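Local atomic coordinates of exodeoxyribonuclease III (Neisseria meningitidis, PDB entry 2JC4), a protein that acts as a 3'-5' exonuclease in DNA repair, probably trimming double-stranded DNA with the help of magnesium or manganese ions. Residues V104-G109 against Q122-L127; P115-K120 against S169-Q174. All blocks are in the same frame, centred on the assembly; numbering follows the deposited sequence.

Contacts 1 and 2 illustrate how one helix serves two neighbours: helix 115-135 rests on the end of strand 99-105 and the loop that follows in contact 1 and lies beside helix 170-180 in contact 2. Their centres are about 9 Å apart, and they are joined where K120 NZ probably donates to N108 O at 2.8 Å. V107 CG2 packs on Y119 CE2 at 3.5 Å. Contact 1 lies closer to the catalytic centre and carries Y105, predicted to belong to the active site, whose side chain is, at its nearest atom, about 6 Å from the bound magnesium ion. For K120 that distance is about 14 Å, but its side chain approaches N148, a predicted metal ligand.

Contact 1 (V104-G109 against Q122-L127); sequences VYCVNG and QWFAAL. With ACT (acetate ion), chain F.
C106 SG is held among three side chains of helix 115-135, those of W123, F124 and L127. The sulfur lies 3.4 Å from W123 CZ3 and 3.6 Å from F124 CZ, approaching both rings obliquely as a double sulfur-aromatic contact. C106 CB adds a touch at F124 CZ, 3.5 Å away, while W123 CZ3 sits over the centre of the F124 face. V107 covers the other end of the indole. Its CG2, anti to the carbonyl carbon, makes a CH-pi contact over the face of the five-membered ring, 3.8 Å from the centroid and 26° off the normal. V104 completes the apolar seam, CG1 meeting L127 CD1 at 3.7 Å as the two side chains cross obliquely. CB of Y105 points away from the helix, and its side chain touches E34, a ligand of the bound magnesium ion, and D146, a predicted catalytic residue. N108 ND2 donates to an acetate ion, probably from the crystallisation liquor. The seam packs the helix of the beta-alpha-beta unit 99-105, 115-135, 141-144 onto the end of its first strand and the loop that follows, and backbone hydrogen bonds join V104 to L144 of strand 141-144 and to D146 just beyond it.

Contact 2 (P115-K120 against S169-Q174); sequences PKFKYK and SSVERQ. With 2HP (dihydrogenphosphate ion), chain G.
E172 meets both F117 and K120 across this interface while also closing a capping box with S169 at the start of helix 170-180. The pairing joins two helices running in nearly the same direction, with segment axes 24° from parallel and 12.3 Å apart, a separation bridged by side chains rather than by close backbone packing.

Charge comes first. K120 has CG anti to its backbone N (chi1 -168°) and an extended chain beyond, and its NZ forms a short salt bridge of 2.6 Å with E172 OE2. The lysine uses the anti lone pair of that oxygen, the two side chains crossing at about a right angle. Besides the probable bond shared with contact 1, NZ donates to N148 O, which ties both helices to the loop holding N148, a predicted metal ligand. H167 N is a second donor to E172 OE2; such surroundings would probably favour a charged carboxylate.

The cap employs the other oxygen. S169 OG accepts from E172 N at 3.2 Å and donates to E172 OE1 at 2.7 Å, while the reciprocal bond from S169 N to E172 OE1 is weak, at 3.3 Å. The carboxylate is therefore fixed from both of its oxygens.

Packing round the F117 ring turns its edge to V171 and E172. The apolar partner, V171 CG1, comes tip to tip with it, 3.7 Å from F117 CZ. E172 passes the ring at a slant, its carboxylate plane turned 78° from it, with F117 CE1 lying 3.6 Å from E172 CD. W175, further along the helix, meets the same ring with planes about 40° apart.

The neighbouring lysine serves a ligand instead: K116 NZ, at the end of an extended chain, donates to O1 of the dihydrogenphosphate ion at 3.0 Å.

Contact 1 (V104-G109 against Q122-L127)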
loop_
_atom_site.group_PDB
_atom_site.type_symbol
_atom_site.label_atom_id
_atom_site.label_comp_id
_atom_site.label_asym_id
_atom_site.label_seq_id
_atom_site.Cartn_x
_atom_site.Cartn_y
_atom_site.Cartn_z
ATOM N N VAL A 104 -1.012 4.148 2.691
ATOM C CA VAL A 104 -0.458 3.742 3.967
ATOM C C VAL A 104 0.785 2.861 3.798
ATOM O O VAL A 104 0.833 1.971 2.948
ATOM C CB VAL A 104 -1.540 2.983 4.824
ATOM C CG1 VAL A 104 -2.569 3.958 5.369
ATOM C CG2 VAL A 104 -2.241 1.779 4.024
ATOM N N TYR A 105 1.783 3.127 4.616
ATOM C CA TYR A 105 2.850 2.180 4.838
ATOM C C TYR A 105 2.676 1.744 6.304
ATOM O O TYR A 105 3.119 2.452 7.226
ATOM C CB TYR A 105 4.251 2.810 4.585
ATOM C CG TYR A 105 5.308 1.859 5.072
ATOM C CD1 TYR A 105 5.263 0.516 4.682
ATOM C CD2 TYR A 105 6.305 2.263 5.989
ATOM C CE1 TYR A 105 6.214 -0.415 5.163
ATOM C CE2 TYR A 105 7.272 1.331 6.459
ATOM C CZ TYR A 105 7.186 0.002 6.053
ATOM O OH TYR A 105 8.067 -0.957 6.529
ATOM N N CYS A 106 1.965 0.627 6.528
ATOM C CA CYS A 106 1.527 0.262 7.871
ATOM C C CYS A 106 2.685 -0.324 8.652
ATOM O O CYS A 106 3.631 -0.903 8.070
ATOM C CB CYS A 106 0.393 -0.768 7.847
ATOM S SG CYS A 106 -1.105 -0.144 7.026
ATOM N N VAL A 107 2.578 -0.218 9.965
ATOM C CA VAL A 107 3.610 -0.753 10.862
ATOM C C VAL A 107 3.859 -2.250 10.625
ATOM O O VAL A 107 2.935 -3.066 10.690
ATOM C CB VAL A 107 3.262 -0.497 12.353
ATOM C CG1 VAL A 107 4.413 -0.930 13.256
ATOM C CG2 VAL A 107 2.933 0.984 12.567
ATOM N N ASN A 108 5.120 -2.605 10.396
ATOM C CA ASN A 108 5.499 -3.995 10.260
ATOM C C ASN A 108 5.146 -4.795 11.517
ATOM O O ASN A 108 4.409 -5.789 11.436
ATOM C CB ASN A 108 6.989 -4.121 9.894
ATOM C CG ASN A 108 7.427 -5.590 9.712
ATOM O OD1 ASN A 108 7.415 -6.376 10.667
ATOM N ND2 ASN A 108 7.761 -5.958 8.482
ATOM N N GLY A 109 5.669 -4.365 12.672
ATOM C CA GLY A 109 5.330 -5.000 13.945
ATOM C C GLY A 109 6.452 -5.865 14.480
ATOM O O GLY A 109 6.518 -6.078 15.678
ATOM N N GLN A 122 -1.691 0.204 18.204
ATOM C CA GLN A 122 -2.206 1.557 18.475
ATOM C C GLN A 122 -2.329 2.329 17.156
ATOM O O GLN A 122 -3.236 3.158 16.984
ATOM C CB GLN A 122 -1.246 2.301 19.408
ATOM C CG GLN A 122 -0.942 1.575 20.759
ATOM C CD GLN A 122 0.268 2.178 21.528
ATOM O OE1 GLN A 122 1.315 2.515 20.944
ATOM N NE2 GLN A 122 0.119 2.302 22.849
ATOM N N TRP A 123 -1.378 2.087 16.261
ATOM C CA TRP A 123 -1.301 2.760 14.968
ATOM C C TRP A 123 -2.516 2.327 14.107
ATOM O O TRP A 123 -3.204 3.155 13.501
ATOM C CB TRP A 123 0.055 2.451 14.295
ATOM C CG TRP A 123 0.282 3.220 13.038
ATOM C CD1 TRP A 123 0.929 4.430 12.904
ATOM C CD2 TRP A 123 -0.165 2.859 11.744
ATOM N NE1 TRP A 123 0.922 4.825 11.581
ATOM C CE2 TRP A 123 0.230 3.886 10.859
ATOM C CE3 TRP A 123 -0.897 1.784 11.244
ATOM C CZ2 TRP A 123 -0.071 3.855 9.505
ATOM C CZ3 TRP A 123 -1.182 1.756 9.884
ATOM C CH2 TRP A 123 -0.759 2.776 9.040
ATOM N N PHE A 124 -2.796 1.028 14.052
ATOM C CA PHE A 124 -3.995 0.586 13.319
ATOM C C PHE A 124 -5.320 1.144 13.872
ATOM O O PHE A 124 -6.266 1.430 13.097
ATOM C CB PHE A 124 -4.028 -0.940 13.217
ATOM C CG PHE A 124 -3.353 -1.467 11.973
ATOM C CD1 PHE A 124 -1.975 -1.744 11.962
ATOM C CD2 PHE A 124 -4.087 -1.651 10.807
ATOM C CE1 PHE A 124 -1.329 -2.213 10.829
ATOM C CE2 PHE A 124 -3.449 -2.127 9.636
ATOM C CZ PHE A 124 -2.082 -2.424 9.646
ATOM N N ALA A 125 -5.396 1.277 15.201
ATOM C CA ALA A 125 -6.578 1.848 15.849
ATOM C C ALA A 125 -6.727 3.279 15.364
ATOM O O ALA A 125 -7.844 3.742 15.069
ATOM C CB ALA A 125 -6.409 1.839 17.364
ATOM N N ALA A 126 -5.604 3.994 15.311
ATOM C CA ALA A 126 -5.630 5.393 14.857
ATOM C C ALA A 126 -5.995 5.472 13.364
ATOM O O ALA A 126 -6.725 6.365 12.932
ATOM C CB ALA A 126 -4.303 6.095 15.137
ATOM N N LEU A 127 -5.492 4.538 12.572
ATOM C CA LEU A 127 -5.836 4.537 11.160
ATOM C C LEU A 127 -7.339 4.318 10.959
ATOM O O LEU A 127 -7.961 4.981 10.141
ATOM C CB LEU A 127 -5.044 3.440 10.431
ATOM C CG LEU A 127 -5.360 3.281 8.948
ATOM C CD1 LEU A 127 -4.951 4.577 8.165
ATOM C CD2 LEU A 127 -4.672 2.062 8.380
HETATM C C ACT F . 8.336 -8.068 5.743
HETATM O O ACT F . 8.355 -8.553 6.894
HETATM O OXT ACT F . 9.351 -7.431 5.360
HETATM C CH3 ACT F . 7.113 -8.275 4.925
#

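Contact 2 (P115-K120 against S169-Q174)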
loop_
_atom_site.group_PDB
_atom_site.type_symbol
_atom_site.label_atom_id
_atom_site.label_comp_id
_atom_site.label_asym_id
_atom_site.label_seq_id
_atom_site.Cartn_x
_atom_site.Cartn_y
_atom_site.Cartn_z
ATOM N N PRO A 115 7.924 -4.706 21.251
ATOM C CA PRO A 115 7.256 -3.458 21.566
ATOM C C PRO A 115 6.678 -2.799 20.307
ATOM O O PRO A 115 5.726 -2.033 20.389
ATOM C CB PRO A 115 8.375 -2.567 22.125
ATOM C CG PRO A 115 9.534 -3.404 22.367
ATOM C CD PRO A 115 9.345 -4.733 21.672
ATOM N N LYS A 116 7.283 -3.071 19.155
ATOM C CA LYS A 116 6.757 -2.560 17.870
ATOM C C LYS A 116 5.399 -3.155 17.501
ATOM O O LYS A 116 4.673 -2.576 16.729
ATOM C CB LYS A 116 7.782 -2.742 16.750
ATOM C CG LYS A 116 9.054 -1.957 16.975
ATOM C CD LYS A 116 10.087 -2.211 15.890
ATOM C CE LYS A 116 11.348 -1.432 16.253
ATOM N NZ LYS A 116 12.334 -1.469 15.137
ATOM N N PHE A 117 5.042 -4.299 18.077
ATOM C CA PHE A 117 3.719 -4.871 17.871
ATOM C C PHE A 117 2.630 -4.101 18.648
ATOM O O PHE A 117 1.465 -4.037 18.209
ATOM C CB PHE A 117 3.702 -6.363 18.263
ATOM C CG PHE A 117 2.526 -7.128 17.694
ATOM C CD1 PHE A 117 2.492 -7.445 16.339
ATOM C CD2 PHE A 117 1.464 -7.540 18.509
ATOM C CE1 PHE A 117 1.443 -8.185 15.812
ATOM C CE2 PHE A 117 0.401 -8.260 17.964
ATOM C CZ PHE A 117 0.402 -8.568 16.617
ATOM N N LYS A 118 2.990 -3.545 19.825
ATOM C CA LYS A 118 2.054 -2.669 20.540
ATOM C C LYS A 118 1.866 -1.373 19.740
ATOM O O LYS A 118 0.745 -0.857 19.655
ATOM C CB LYS A 118 2.512 -2.339 21.988
ATOM C CG LYS A 118 2.599 -3.575 22.905
ATOM C CD LYS A 118 1.695 -3.443 24.125
ATOM C CE LYS A 118 1.442 -4.795 24.796
ATOM N NZ LYS A 118 2.592 -5.190 25.677
ATOM N N TYR A 119 2.969 -0.852 19.194
ATOM C CA TYR A 119 2.916 0.293 18.268
ATOM C C TYR A 119 1.975 -0.051 17.127
ATOM O O TYR A 119 1.066 0.713 16.841
ATOM C CB TYR A 119 4.305 0.696 17.784
ATOM C CG TYR A 119 4.394 1.728 16.661
ATOM C CD1 TYR A 119 3.618 2.909 16.671
ATOM C CD2 TYR A 119 5.294 1.537 15.605
ATOM C CE1 TYR A 119 3.727 3.857 15.609
ATOM C CE2 TYR A 119 5.413 2.456 14.573
ATOM C CZ TYR A 119 4.608 3.610 14.577
ATOM O OH TYR A 119 4.758 4.510 13.555
ATOM N N LYS A 120 2.159 -1.213 16.499
ATOM C CA LYS A 120 1.290 -1.627 15.397
ATOM C C LYS A 120 -0.190 -1.558 15.789
ATOM O O LYS A 120 -1.015 -1.056 15.020
ATOM C CB LYS A 120 1.625 -3.046 14.896
ATOM C CG LYS A 120 0.956 -3.412 13.568
ATOM C CD LYS A 120 1.429 -4.801 13.061
ATOM C CE LYS A 120 0.956 -5.081 11.609
ATOM N NZ LYS A 120 1.645 -6.259 10.988
ATOM N N SER A 169 -1.027 -13.400 12.039
ATOM C CA SER A 169 -1.699 -13.707 13.314
ATOM C C SER A 169 -3.189 -13.378 13.301
ATOM O O SER A 169 -3.671 -12.495 12.552
ATOM C CB SER A 169 -1.014 -13.002 14.515
ATOM O OG SER A 169 -1.284 -11.602 14.512
ATOM N N SER A 170 -3.925 -14.102 14.127
ATOM C CA SER A 170 -5.359 -13.874 14.314
ATOM C C SER A 170 -5.667 -12.429 14.718
ATOM O O SER A 170 -6.606 -11.790 14.183
ATOM C CB SER A 170 -5.920 -14.889 15.324
ATOM O OG SER A 170 -5.303 -14.758 16.616
ATOM N N VAL A 171 -4.869 -11.867 15.612
ATOM C CA VAL A 171 -5.157 -10.484 16.024
ATOM C C VAL A 171 -4.901 -9.461 14.898
ATOM O O VAL A 171 -5.695 -8.543 14.705
ATOM C CB VAL A 171 -4.458 -10.091 17.355
ATOM C CG1 VAL A 171 -2.922 -10.110 17.220
ATOM C CG2 VAL A 171 -4.996 -8.757 17.862
ATOM N N GLU A 172 -3.799 -9.618 14.173
ATOM C CA GLU A 172 -3.530 -8.762 12.998
ATOM C C GLU A 172 -4.658 -8.891 12.001
ATOM O O GLU A 172 -5.128 -7.887 11.428
ATOM C CB GLU A 172 -2.216 -9.165 12.337
ATOM C CG GLU A 172 -0.970 -8.627 13.056
ATOM C CD GLU A 172 0.313 -9.322 12.564
ATOM O OE1 GLU A 172 0.443 -10.536 12.784
ATOM O OE2 GLU A 172 1.179 -8.669 11.946
ATOM N N ARG A 173 -5.141 -10.119 11.809
ATOM C CA ARG A 173 -6.257 -10.315 10.875
ATOM C C ARG A 173 -7.525 -9.602 11.354
ATOM O O ARG A 173 -8.278 -9.038 10.551
ATOM C CB ARG A 173 -6.460 -11.804 10.593
ATOM C CG ARG A 173 -5.327 -12.349 9.771
ATOM C CD ARG A 173 -5.345 -13.853 9.683
ATOM N NE ARG A 173 -4.341 -14.269 8.680
ATOM C CZ ARG A 173 -3.915 -15.515 8.531
ATOM N NH1 ARG A 173 -4.407 -16.487 9.311
ATOM N NH2 ARG A 173 -3.029 -15.804 7.576
ATOM N N GLN A 174 -7.697 -9.528 12.674
ATOM C CA GLN A 174 -8.786 -8.713 13.223
ATOM C C GLN A 174 -8.633 -7.220 12.943
ATOM O O GLN A 174 -9.629 -6.559 12.632
ATOM C CB GLN A 174 -8.996 -8.949 14.717
ATOM C CG GLN A 174 -10.347 -8.318 15.231
ATOM C CD GLN A 174 -11.568 -8.788 14.423
ATOM O OE1 GLN A 174 -11.894 -9.989 14.367
ATOM N NE2 GLN A 174 -12.253 -7.843 13.804
HETATM P P 2HP G . 12.296 2.314 14.084
HETATM O O1 2HP G . 12.205 0.941 13.384
HETATM O O2 2HP G . 11.556 2.500 15.416
HETATM O O3 2HP G . 11.770 3.395 12.987
HETATM O O4 2HP G . 13.871 2.529 14.328
#